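PDB 3HWU: putative DNA-binding protein from Ralstonia eutropha, which is of unknown function but carries a Plants and Prokaryotes Conserved (PCC) domain and may bind DNA. Local coordinates for residues A[73-78]-A[93-98]; A[44-49]-A[117-122]; A[52-57]-A[106-111]. One frame throughout, in Å; residues are numbered along the deposited sequence.

In the fold
All three contacts lie within the PCC domain and join neighbouring strands of one antiparallel sheet. Strand 117-125 pairs with 40-49 in contact 2. Strand 72-84 follows and pairs with 87-97 in contact 1. Next come 103-114 and 51-58, paired in contact 3. Contact 1 is therefore central: its centre is about 9 Å from that of contact 2 and about 11 Å from that of contact 3. Contacts 2 and 3 lie about 16 Å apart, centre to centre, yet Met49 SE reaches Leu111 CD1 at 3.8 Å. His93 of contact 1 and His107 of contact 3, together with His91, turn donor atoms to one common point and could perhaps bind a metal; none is modelled there.

Contact 1. Residues A[73-78]-A[93-98]; sequences EMANMT and HGTVTD
The carboxamide of Asn76 and the hydroxyl of Thr95 are joined across the strands by water 1, which is 2.8 Å from Asn76 OD1 and 2.9 Å from Thr95 OG1. In the plane of the same amide, Thr78 OG1 donates to a lone pair of Asn76 OD1 (2.7 Å, C=O...O angle 114°). At the other corner, Asn76 ND2 bonds to Thr78 OG1 of the second subunit. The imidazole of His93 leads away from strand 72-84. Its ND1 bonds to Met74 O of the third subunit, and its plane stands nearly perpendicular to the ring of His91.

The backbones form an antiparallel ladder. His93 N donates almost straight to Thr78 O (2.9 Å, N-H...O 177°), and Thr97 N donates to Glu73 O (2.8 Å). Between these pairs is a classic beta bulge, with Ala75 and Asn76 both opposite Thr95. Thr95 O receives Ala75 N and Asn76 N, both weakly, while Thr95 N donates firmly to Asn76 O. On the face of Met74 and Met77, both selenomethionine, Met74 CG is anti to the backbone N (chi1 -173°). It passes 3.7 Å from Thr95 O, and Met77 CG lies 3.4 Å from His93 O. Met74 CB also packs on Val96 CG1.

The two faces differ in chemistry. The selenomethionines pack into the subunit core. The face of Asn76 and Thr78 belongs to the trimer interface, where Thr78 OG1 links its own Asn76 to Asn76 of the third subunit. Buried polar groups thus help join the subunits.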
ATOM      1  N   GLU A  73     -13.810   3.362  -6.647  1.00  9.79           N
ATOM      2  CA  GLU A  73     -12.905   3.641  -5.521  1.00 10.63           C
ATOM      3  C   GLU A  73     -11.552   3.024  -5.814  1.00 10.82           C
ATOM      4  O   GLU A  73     -11.489   1.889  -6.274  1.00 12.63           O
ATOM      5  CB  GLU A  73     -13.467   3.070  -4.222  1.00 11.59           C
ATOM      6  CG  GLU A  73     -14.714   3.821  -3.675  1.00 13.53           C
ATOM      7  CD  GLU A  73     -14.409   5.183  -3.068  1.00 16.48           C
ATOM      8  OE1 GLU A  73     -13.290   5.683  -3.198  1.00 17.22           O
ATOM      9  OE2 GLU A  73     -15.328   5.754  -2.426  1.00 19.06           O
HETATM   10  N   MSE A  74     -10.488   3.764  -5.598  1.00  8.72           N
HETATM   11  CA  MSE A  74      -9.148   3.242  -5.677  1.00  9.53           C
HETATM   12  C   MSE A  74      -8.656   2.865  -4.293  1.00  8.86           C
HETATM   13  O   MSE A  74      -8.380   3.717  -3.436  1.00  9.33           O
HETATM   14  CB  MSE A  74      -8.204   4.243  -6.311  1.00  8.62           C
HETATM   15  CG  MSE A  74      -6.839   3.649  -6.553  1.00 10.24           C
HETATM   16 SE   MSE A  74      -5.651   4.722  -7.551  0.75 10.26          SE
HETATM   17  CE  MSE A  74      -5.267   6.065  -6.101  1.00 12.55           C
ATOM     18  N   ALA A  75      -8.724   1.566  -4.036  1.00  9.96           N
ATOM     19  CA  ALA A  75      -8.409   1.015  -2.728  1.00  9.86           C
ATOM     20  C   ALA A  75      -6.930   1.180  -2.360  1.00  9.36           C
ATOM     21  O   ALA A  75      -6.580   1.322  -1.205  1.00  8.82           O
ATOM     22  CB  ALA A  75      -8.831  -0.486  -2.658  1.00 12.21           C
ATOM     23  N   ASN A  76      -6.067   1.178  -3.385  1.00  8.67           N
ATOM     24  CA  ASN A  76      -4.646   1.479  -3.199  1.00  8.44           C
ATOM     25  C   ASN A  76      -4.023   1.796  -4.522  1.00  7.99           C
ATOM     26  O   ASN A  76      -4.400   1.198  -5.518  1.00  8.76           O
ATOM     27  CB  ASN A  76      -3.919   0.265  -2.567  1.00  8.02           C
ATOM     28  CG  ASN A  76      -2.408   0.448  -2.612  1.00  8.01           C
ATOM     29  OD1 ASN A  76      -1.772   0.032  -3.613  1.00  8.36           O
ATOM     30  ND2 ASN A  76      -1.796   1.095  -1.571  1.00  8.09           N
HETATM   31  N   MSE A  77      -3.068   2.712  -4.486  1.00  7.78           N
HETATM   32  CA  MSE A  77      -2.075   2.867  -5.530  1.00  7.78           C
HETATM   33  C   MSE A  77      -0.703   2.761  -4.872  1.00  7.90           C
HETATM   34  O   MSE A  77      -0.532   3.268  -3.754  1.00  7.59           O
HETATM   35  CB  MSE A  77      -2.232   4.266  -6.142  1.00  9.34           C
HETATM   36  CG  MSE A  77      -1.200   4.601  -7.237  1.00  9.89           C
HETATM   37 SE   MSE A  77      -1.606   6.253  -8.216  0.75  8.33          SE
HETATM   38  CE  MSE A  77      -1.359   7.520  -6.795  1.00 11.08           C
ATOM     39  N   THR A  78       0.250   2.137  -5.567  1.00  7.21           N
ATOM     40  CA  THR A  78       1.621   2.010  -5.091  1.00  7.02           C
ATOM     41  C   THR A  78       2.501   2.263  -6.299  1.00  7.34           C
ATOM     42  O   THR A  78       2.240   1.720  -7.370  1.00  7.87           O
ATOM     43  CB  THR A  78       1.885   0.609  -4.493  1.00  7.24           C
ATOM     44  OG1 THR A  78       0.942   0.359  -3.447  1.00  7.86           O
ATOM     45  CG2 THR A  78       3.283   0.489  -3.898  1.00  8.54           C
ATOM     46  N   HIS A  93       0.973   1.100  -9.948  1.00  8.78           N
ATOM     47  CA  HIS A  93      -0.048   0.059  -9.973  1.00  8.08           C
ATOM     48  C   HIS A  93      -1.209   0.526  -9.093  1.00  8.47           C
ATOM     49  O   HIS A  93      -1.033   1.320  -8.152  1.00  8.87           O
ATOM     50  CB  HIS A  93       0.490  -1.283  -9.460  1.00 10.01           C
ATOM     51  CG  HIS A  93       1.517  -1.928 -10.341  1.00  9.99           C
ATOM     52  ND1 HIS A  93       1.971  -3.203 -10.106  1.00 14.95           N
ATOM     53  CD2 HIS A  93       2.172  -1.508 -11.447  1.00 11.50           C
ATOM     54  CE1 HIS A  93       2.800  -3.552 -11.069  1.00 13.93           C
ATOM     55  NE2 HIS A  93       2.923  -2.553 -11.910  1.00 11.52           N
ATOM     56  N   GLY A  94      -2.391  -0.042  -9.319  1.00  8.88           N
ATOM     57  CA  GLY A  94      -3.534   0.255  -8.510  1.00 10.26           C
ATOM     58  C   GLY A  94      -4.513  -0.890  -8.401  1.00  8.80           C
ATOM     59  O   GLY A  94      -4.495  -1.795  -9.212  1.00 10.13           O
ATOM     60  N   THR A  95      -5.406  -0.758  -7.432  1.00  8.83           N
ATOM     61  CA  THR A  95      -6.479  -1.679  -7.130  1.00 10.30           C
ATOM     62  C   THR A  95      -7.755  -0.813  -7.009  1.00  9.80           C
ATOM     63  O   THR A  95      -7.775   0.136  -6.213  1.00  9.86           O
ATOM     64  CB  THR A  95      -6.224  -2.383  -5.745  1.00 11.16           C
ATOM     65  OG1 THR A  95      -4.889  -2.983  -5.741  1.00 14.39           O
ATOM     66  CG2 THR A  95      -7.261  -3.366  -5.414  1.00 13.62           C
ATOM     67  N   VAL A  96      -8.787  -1.119  -7.795  1.00  9.95           N
ATOM     68  CA  VAL A  96     -10.054  -0.367  -7.844  1.00  9.82           C
ATOM     69  C   VAL A  96     -11.220  -1.299  -7.575  1.00 10.47           C
ATOM     70  O   VAL A  96     -11.143  -2.500  -7.859  1.00 11.52           O
ATOM     71  CB  VAL A  96     -10.254   0.412  -9.172  1.00 10.66           C
ATOM     72  CG1 VAL A  96      -9.173   1.502  -9.341  1.00 12.55           C
ATOM     73  CG2 VAL A  96     -10.274  -0.501 -10.401  1.00 11.67           C
ATOM     74  N   THR A  97     -12.287  -0.737  -7.032  1.00  9.57           N
ATOM     75  CA  THR A  97     -13.484  -1.489  -6.715  1.00 10.40           C
ATOM     76  C   THR A  97     -14.708  -0.617  -7.032  1.00 10.49           C
ATOM     77  O   THR A  97     -14.637   0.621  -7.008  1.00 11.09           O
ATOM     78  CB  THR A  97     -13.541  -1.891  -5.223  1.00 11.84           C
ATOM     79  OG1 THR A  97     -13.613  -0.713  -4.413  1.00 14.62           O
ATOM     80  CG2 THR A  97     -12.309  -2.731  -4.805  1.00 12.75           C
ATOM     81  N   ASP A  98     -15.838  -1.271  -7.285  1.00 11.70           N
ATOM     82  CA  ASP A  98     -17.073  -0.560  -7.616  1.00 12.32           C
ATOM     83  C   ASP A  98     -18.177  -0.959  -6.645  1.00 10.99           C
ATOM     84  O   ASP A  98     -17.928  -1.412  -5.538  1.00 11.52           O
ATOM     85  CB  ASP A  98     -17.482  -0.835  -9.065  1.00 13.10           C
ATOM     86  CG  ASP A  98     -17.896  -2.282  -9.300  1.00 15.26           C
ATOM     87  OD1 ASP A  98     -17.823  -3.092  -8.350  1.00 15.06           O
ATOM     88  OD2 ASP A  98     -18.225  -2.603 -10.487  1.00 19.12           O
TER
HETATM   89  O   HOH W   1      -2.539  -1.311  -5.936  1.00 11.80           O

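Contact 2. Residues A[44-49]-A[117-122]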
ATOM      1  N   VAL A  44       2.393   5.951  -2.221  1.00  7.59           N
ATOM      2  CA  VAL A  44       1.151   5.198  -2.092  1.00  7.11           C
ATOM      3  C   VAL A  44      -0.011   6.201  -2.097  1.00  7.15           C
ATOM      4  O   VAL A  44       0.189   7.390  -1.873  1.00  9.09           O
ATOM      5  CB  VAL A  44       1.061   4.337  -0.812  1.00  8.37           C
ATOM      6  CG1 VAL A  44       2.098   3.183  -0.852  1.00  9.99           C
ATOM      7  CG2 VAL A  44       1.246   5.159   0.441  1.00 10.53           C
ATOM      8  N   GLY A  45      -1.223   5.754  -2.400  1.00  8.16           N
ATOM      9  CA  GLY A  45      -2.353   6.643  -2.390  1.00  8.49           C
ATOM     10  C   GLY A  45      -3.699   5.943  -2.440  1.00  7.61           C
ATOM     11  O   GLY A  45      -3.757   4.726  -2.594  1.00  8.49           O
ATOM     12  N   ILE A  46      -4.762   6.747  -2.292  1.00  8.02           N
ATOM     13  CA  ILE A  46      -6.149   6.288  -2.354  1.00  7.79           C
ATOM     14  C   ILE A  46      -6.957   7.396  -3.009  1.00  8.06           C
ATOM     15  O   ILE A  46      -6.512   8.544  -3.105  1.00  9.07           O
ATOM     16  CB  ILE A  46      -6.791   5.977  -0.977  1.00  8.37           C
ATOM     17  CG1 ILE A  46      -6.711   7.175  -0.004  1.00  9.80           C
ATOM     18  CG2 ILE A  46      -6.170   4.734  -0.380  1.00  9.35           C
ATOM     19  CD1 ILE A  46      -7.551   7.037   1.268  1.00 11.41           C
ATOM     20  N   GLY A  47      -8.149   7.059  -3.493  1.00  8.34           N
ATOM     21  CA  GLY A  47      -9.065   8.114  -3.957  1.00  9.88           C
ATOM     22  C   GLY A  47     -10.257   7.548  -4.687  1.00  9.23           C
ATOM     23  O   GLY A  47     -10.493   6.354  -4.592  1.00 11.54           O
ATOM     24  N   PHE A  48     -10.996   8.384  -5.392  1.00  9.47           N
ATOM     25  CA  PHE A  48     -12.169   7.993  -6.168  1.00  9.07           C
ATOM     26  C   PHE A  48     -11.981   8.521  -7.573  1.00  9.17           C
ATOM     27  O   PHE A  48     -11.722   9.716  -7.741  1.00  9.69           O
ATOM     28  CB  PHE A  48     -13.461   8.573  -5.593  1.00  9.84           C
ATOM     29  CG  PHE A  48     -14.686   8.140  -6.324  1.00 11.21           C
ATOM     30  CD1 PHE A  48     -15.139   6.860  -6.191  1.00 12.78           C
ATOM     31  CD2 PHE A  48     -15.301   8.990  -7.172  1.00 13.93           C
ATOM     32  CE1 PHE A  48     -16.277   6.444  -6.902  1.00 14.01           C
ATOM     33  CE2 PHE A  48     -16.443   8.617  -7.868  1.00 15.74           C
ATOM     34  CZ  PHE A  48     -16.890   7.362  -7.757  1.00 14.12           C
HETATM   35  N   MSE A  49     -12.052   7.610  -8.544  1.00  8.70           N
HETATM   36  CA  MSE A  49     -11.715   7.899  -9.948  1.00  9.23           C
HETATM   37  C   MSE A  49     -12.926   7.877 -10.877  1.00 10.14           C
HETATM   38  O   MSE A  49     -13.695   6.927 -10.878  1.00 11.41           O
HETATM   39  CB  MSE A  49     -10.734   6.867 -10.442  1.00  9.73           C
HETATM   40  CG  MSE A  49      -9.434   6.785  -9.627  1.00 10.11           C
HETATM   41 SE   MSE A  49      -8.450   8.425  -9.581  0.75  8.97          SE
HETATM   42  CE  MSE A  49      -7.743   8.200  -7.821  1.00 13.29           C
ATOM     43  N   SER A 117     -11.548  12.826  -4.312  1.00 10.18           N
ATOM     44  CA  SER A 117     -10.172  13.350  -4.241  1.00  9.96           C
ATOM     45  C   SER A 117      -9.195  12.190  -4.394  1.00  9.41           C
ATOM     46  O   SER A 117      -9.624  11.033  -4.492  1.00 10.27           O
ATOM     47  CB  SER A 117      -9.947  14.077  -2.910  1.00 10.12           C
ATOM     48  OG  SER A 117     -10.147  13.218  -1.819  1.00 11.72           O
ATOM     49  N   CYS A 118      -7.907  12.479  -4.384  1.00  9.00           N
ATOM     50  CA  CYS A 118      -6.874  11.450  -4.360  1.00  9.24           C
ATOM     51  C   CYS A 118      -5.781  11.934  -3.413  1.00  8.86           C
ATOM     52  O   CYS A 118      -5.185  12.988  -3.665  1.00 10.25           O
ATOM     53  CB  CYS A 118      -6.347  11.163  -5.784  1.00  9.77           C
ATOM     54  SG  CYS A 118      -4.999  10.007  -5.838  1.00 10.02           S
ATOM     55  N   GLU A 119      -5.520  11.170  -2.353  1.00  8.36           N
ATOM     56  CA  GLU A 119      -4.482  11.447  -1.368  1.00  8.70           C
ATOM     57  C   GLU A 119      -3.261  10.625  -1.747  1.00  7.74           C
ATOM     58  O   GLU A 119      -3.383   9.422  -1.938  1.00  9.03           O
ATOM     59  CB  GLU A 119      -4.926  11.062   0.037  1.00  9.37           C
ATOM     60  CG  GLU A 119      -6.159  11.805   0.526  1.00 10.05           C
ATOM     61  CD  GLU A 119      -6.713  11.296   1.842  1.00 10.41           C
ATOM     62  OE1 GLU A 119      -6.084  10.425   2.457  1.00 10.82           O
ATOM     63  OE2 GLU A 119      -7.772  11.806   2.255  1.00 11.38           O
ATOM     64  N   ILE A 120      -2.096  11.269  -1.875  1.00  7.97           N
ATOM     65  CA  ILE A 120      -0.876  10.591  -2.306  1.00  7.80           C
ATOM     66  C   ILE A 120       0.244  10.937  -1.342  1.00  7.54           C
ATOM     67  O   ILE A 120       0.587  12.129  -1.182  1.00  8.73           O
ATOM     68  CB  ILE A 120      -0.447  10.942  -3.756  1.00  7.64           C
ATOM     69  CG1 ILE A 120      -1.617  10.818  -4.736  1.00  9.62           C
ATOM     70  CG2 ILE A 120       0.733  10.034  -4.169  1.00  9.20           C
ATOM     71  CD1 ILE A 120      -1.336  11.427  -6.121  1.00 10.37           C
ATOM     72  N   THR A 121       0.869   9.904  -0.776  1.00  7.80           N
ATOM     73  CA  THR A 121       1.970  10.056   0.187  1.00  8.48           C
ATOM     74  C   THR A 121       3.280   9.748  -0.547  1.00  7.84           C
ATOM     75  O   THR A 121       3.455   8.598  -0.997  1.00  8.61           O
ATOM     76  CB  THR A 121       1.759   9.056   1.345  1.00  9.91           C
ATOM     77  OG1 THR A 121       0.495   9.378   1.925  1.00 11.20           O
ATOM     78  CG2 THR A 121       2.896   9.137   2.332  1.00 10.90           C
ATOM     79  N   VAL A 122       4.156  10.750  -0.709  1.00  7.99           N
ATOM     80  CA  VAL A 122       5.350  10.641  -1.535  1.00  7.91           C
ATOM     81  C   VAL A 122       6.585  10.693  -0.624  1.00  8.62           C
ATOM     82  O   VAL A 122       6.741  11.630   0.195  1.00  9.57           O
ATOM     83  CB  VAL A 122       5.419  11.799  -2.550  1.00  8.12           C
ATOM     84  CG1 VAL A 122       6.664  11.649  -3.468  1.00  9.45           C
ATOM     85  CG2 VAL A 122       4.142  11.900  -3.410  1.00  9.48           C
TER
HETATM   86  O   HOH W   2      -1.584   7.850   1.022  1.00 14.89           O
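Cys118 SG is anti to the backbone N (chi1 176°), and CE of Met49, a selenomethionine, lies alongside the CB-SG bond of Cys118. Met49 bends at chi2 (-59°) and again at chi3, and its CE lies 3.8 Å from Cys118 SG and 3.9 Å from Cys118 CB. On the other face Ile46 and Glu119 lie side by side and point the same way. Ile46 CD1 touches Glu119 OE1 at 3.9 Å. Val44 and Thr121 also lie side by side, pointing the same way, with Val44 CG2 4.0 Å from Thr121 CB.

Five main-chain hydrogen bonds zip the strands together. Val44 and Thr121 exchange two, as do Ile46 and Glu119. The fifth runs from Phe48 N to Ser117 O. Gly45 and Gly47 sit at the non-hydrogen-bonded positions, opposite Ile120 and Cys118. Gly47 CA comes within 4.0 Å of Cys118 CA, and Gly45 CA lies only 3.0 Å from Glu119 O. At Gly45 and Gly47 no CB stands between the CA and the facing carbonyls of Glu119 and Ser117. Water 2 is 2.7 Å from Thr121 OG1 and gives a weak bond to Val44 O.

The carboxylate of Glu119 looks outward to the second subunit. There OE1 bonds to Ser80 OG, and OE2 takes a salt bridge from Arg131 and a hydrogen bond from His91. These partners probably stabilise its negative charge. Met49 and Cys118 instead face inward, near Leu111 and Val113. This is a regular antiparallel pairing without a bulge, between strands far apart in sequence, and it forms part of the main beta sheet of the PCC fold.

Contact 3. Residues A[52-57]-A[106-111]; sequences ATFGFY and GHLLGL
Thr53 O accepts from two backbone N-H groups of 106-111. Leu109 N donates to it at 2.8 Å, from a position tilted 22° out of the carbonyl plane. Gly110 N adds a weaker bond to the same oxygen. In return Thr53 N gives Gly110 O a nearly straight bond (2.9 Å, N-H...O 171°). Leu109 and Gly110 thus share Thr53 as partner in a classic beta bulge. Further along, Gly55 N donates to His107 O at 2.9 Å. Water 3 then bridges the two segments, donating to Gly55 O and accepting from His107 N.

Around this polar seam the packing is close. Phe54 CG is anti to the carbonyl carbon (chi1 -61°), and the ring runs beside Leu108, with CE1 3.4 Å from Leu108 CD2. Gly106 O meets the edge of the ring in its plane, 3.6 Å from Phe54 CD1. Leu109 reaches over the backbone of strand 51-58, where its CD1 lies 3.9 Å from Gly55 CA. At the far end Ala52 CB packs on Leu111 CB at 4.1 Å.

The ring of His107 stacks on Phe64, and Glu73 of the third subunit packs on His107. The chain turns corners at 107 and 109, and His107 sits at the first of them. With His91 and His93 this residue could perhaps form a metal site, empty here, in the PCC domain.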
ATOM      1  N   ALA A  52     -10.208   4.901 -14.593  1.00 11.14           N
ATOM      2  CA  ALA A  52      -8.911   4.314 -14.326  1.00 11.85           C
ATOM      3  C   ALA A  52      -8.672   3.302 -15.440  1.00 12.05           C
ATOM      4  O   ALA A  52      -9.457   2.380 -15.620  1.00 13.11           O
ATOM      5  CB  ALA A  52      -8.869   3.669 -12.959  1.00 12.74           C
ATOM      6  N   THR A  53      -7.542   3.435 -16.117  1.00 11.37           N
ATOM      7  CA  THR A  53      -7.150   2.565 -17.234  1.00 11.57           C
ATOM      8  C   THR A  53      -5.884   1.811 -16.870  1.00 11.78           C
ATOM      9  O   THR A  53      -4.884   2.409 -16.502  1.00 11.61           O
ATOM     10  CB  THR A  53      -6.964   3.370 -18.524  1.00 13.36           C
ATOM     11  OG1 THR A  53      -8.174   4.076 -18.818  1.00 14.99           O
ATOM     12  CG2 THR A  53      -6.567   2.481 -19.703  1.00 14.41           C
ATOM     13  N   PHE A  54      -5.969   0.489 -16.975  1.00 10.78           N
ATOM     14  CA  PHE A  54      -4.882  -0.418 -16.715  1.00 10.32           C
ATOM     15  C   PHE A  54      -4.424  -1.047 -18.021  1.00 10.78           C
ATOM     16  O   PHE A  54      -5.146  -1.058 -19.018  1.00 12.82           O
ATOM     17  CB  PHE A  54      -5.390  -1.501 -15.766  1.00 10.49           C
ATOM     18  CG  PHE A  54      -5.843  -0.935 -14.442  1.00  9.88           C
ATOM     19  CD1 PHE A  54      -4.925  -0.759 -13.421  1.00  9.73           C
ATOM     20  CD2 PHE A  54      -7.155  -0.518 -14.245  1.00 11.46           C
ATOM     21  CE1 PHE A  54      -5.305  -0.239 -12.223  1.00 10.34           C
ATOM     22  CE2 PHE A  54      -7.526   0.019 -13.018  1.00 12.30           C
ATOM     23  CZ  PHE A  54      -6.582   0.163 -12.020  1.00 11.17           C
ATOM     24  N   GLY A  55      -3.244  -1.637 -17.993  1.00 11.23           N
ATOM     25  CA  GLY A  55      -2.710  -2.331 -19.151  1.00 11.09           C
ATOM     26  C   GLY A  55      -2.046  -3.627 -18.730  1.00 11.26           C
ATOM     27  O   GLY A  55      -1.366  -3.659 -17.697  1.00 12.32           O
ATOM     28  N   PHE A  56      -2.197  -4.698 -19.522  1.00 12.18           N
ATOM     29  CA  PHE A  56      -1.499  -5.955 -19.309  1.00 11.92           C
ATOM     30  C   PHE A  56      -0.597  -6.119 -20.513  1.00 12.44           C
ATOM     31  O   PHE A  56      -1.043  -6.244 -21.667  1.00 13.96           O
ATOM     32  CB  PHE A  56      -2.442  -7.145 -19.135  1.00 12.33           C
ATOM     33  CG  PHE A  56      -1.766  -8.342 -18.585  1.00 11.20           C
ATOM     34  CD1 PHE A  56      -1.473  -8.448 -17.236  1.00 13.81           C
ATOM     35  CD2 PHE A  56      -1.409  -9.389 -19.405  1.00 12.93           C
ATOM     36  CE1 PHE A  56      -0.822  -9.562 -16.740  1.00 13.39           C
ATOM     37  CE2 PHE A  56      -0.776 -10.513 -18.905  1.00 13.92           C
ATOM     38  CZ  PHE A  56      -0.478 -10.586 -17.575  1.00 12.90           C
ATOM     39  N   TYR A  57       0.704  -6.138 -20.274  1.00 12.32           N
ATOM     40  CA  TYR A  57       1.654  -6.056 -21.375  1.00 12.80           C
ATOM     41  C   TYR A  57       1.805  -7.375 -22.123  1.00 12.91           C
ATOM     42  O   TYR A  57       1.940  -8.432 -21.520  1.00 14.19           O
ATOM     43  CB  TYR A  57       3.016  -5.624 -20.857  1.00 13.98           C
ATOM     44  CG  TYR A  57       3.967  -5.170 -21.948  1.00 13.92           C
ATOM     45  CD1 TYR A  57       3.747  -3.988 -22.633  1.00 15.63           C
ATOM     46  CD2 TYR A  57       5.089  -5.906 -22.285  1.00 15.57           C
ATOM     47  CE1 TYR A  57       4.611  -3.559 -23.623  1.00 15.76           C
ATOM     48  CE2 TYR A  57       5.960  -5.487 -23.258  1.00 16.28           C
ATOM     49  CZ  TYR A  57       5.715  -4.316 -23.935  1.00 14.87           C
ATOM     50  OH  TYR A  57       6.620  -3.859 -24.875  1.00 17.93           O
ATOM     51  N   GLY A 106      -4.012  -3.526 -11.579  1.00 11.04           N
ATOM     52  CA  GLY A 106      -2.726  -3.858 -12.157  1.00 10.30           C
ATOM     53  C   GLY A 106      -1.933  -2.623 -12.490  1.00  9.64           C
ATOM     54  O   GLY A 106      -1.924  -1.642 -11.717  1.00 11.05           O
ATOM     55  N   HIS A 107      -1.210  -2.695 -13.600  1.00  9.64           N
ATOM     56  CA  HIS A 107      -0.364  -1.598 -14.079  1.00  9.12           C
ATOM     57  C   HIS A 107      -1.223  -0.458 -14.622  1.00  9.34           C
ATOM     58  O   HIS A 107      -2.009  -0.662 -15.546  1.00 10.50           O
ATOM     59  CB  HIS A 107       0.545  -2.162 -15.187  1.00 11.26           C
ATOM     60  CG  HIS A 107       1.428  -1.160 -15.839  1.00 13.09           C
ATOM     61  ND1 HIS A 107       2.784  -1.121 -15.622  1.00 16.50           N
ATOM     62  CD2 HIS A 107       1.157  -0.210 -16.759  1.00 15.53           C
ATOM     63  CE1 HIS A 107       3.303  -0.135 -16.335  1.00 16.11           C
ATOM     64  NE2 HIS A 107       2.334   0.446 -17.022  1.00 17.22           N
ATOM     65  N   LEU A 108      -1.056   0.741 -14.054  1.00  9.54           N
ATOM     66  CA  LEU A 108      -1.804   1.899 -14.462  1.00  9.66           C
ATOM     67  C   LEU A 108      -1.226   2.547 -15.712  1.00 10.42           C
ATOM     68  O   LEU A 108      -0.028   2.850 -15.780  1.00 11.12           O
ATOM     69  CB  LEU A 108      -1.869   2.951 -13.335  1.00  9.45           C
ATOM     70  CG  LEU A 108      -2.854   2.641 -12.216  1.00  9.39           C
ATOM     71  CD1 LEU A 108      -2.485   3.437 -10.948  1.00 10.76           C
ATOM     72  CD2 LEU A 108      -4.327   2.967 -12.670  1.00 11.27           C
ATOM     73  N   LEU A 109      -2.108   2.814 -16.674  1.00 10.70           N
ATOM     74  CA  LEU A 109      -1.768   3.675 -17.831  1.00 11.49           C
ATOM     75  C   LEU A 109      -2.226   5.091 -17.604  1.00 11.92           C
ATOM     76  O   LEU A 109      -1.608   6.017 -18.102  1.00 14.29           O
ATOM     77  CB  LEU A 109      -2.391   3.117 -19.095  1.00 12.11           C
ATOM     78  CG  LEU A 109      -1.914   1.707 -19.486  1.00 13.37           C
ATOM     79  CD1 LEU A 109      -2.671   1.205 -20.732  1.00 14.64           C
ATOM     80  CD2 LEU A 109      -0.399   1.667 -19.703  1.00 16.54           C
ATOM     81  N   GLY A 110      -3.299   5.312 -16.873  1.00 11.92           N
ATOM     82  CA  GLY A 110      -3.791   6.668 -16.602  1.00 12.80           C
ATOM     83  C   GLY A 110      -5.033   6.591 -15.727  1.00 11.37           C
ATOM     84  O   GLY A 110      -5.679   5.541 -15.642  1.00 11.91           O
ATOM     85  N   LEU A 111      -5.322   7.676 -15.025  1.00 10.44           N
ATOM     86  CA  LEU A 111      -6.492   7.744 -14.177  1.00 10.17           C
ATOM     87  C   LEU A 111      -6.788   9.189 -13.828  1.00 10.12           C
ATOM     88  O   LEU A 111      -5.873  10.031 -13.782  1.00 11.16           O
ATOM     89  CB  LEU A 111      -6.365   6.852 -12.922  1.00 12.39           C
ATOM     90  CG  LEU A 111      -5.316   7.207 -11.880  1.00 10.89           C
ATOM     91  CD1 LEU A 111      -5.439   6.284 -10.653  1.00 12.82           C
ATOM     92  CD2 LEU A 111      -3.859   7.148 -12.399  1.00 13.67           C
TER
HETATM   93  O   HOH W   3      -1.803  -4.882 -15.314  1.00 14.34           O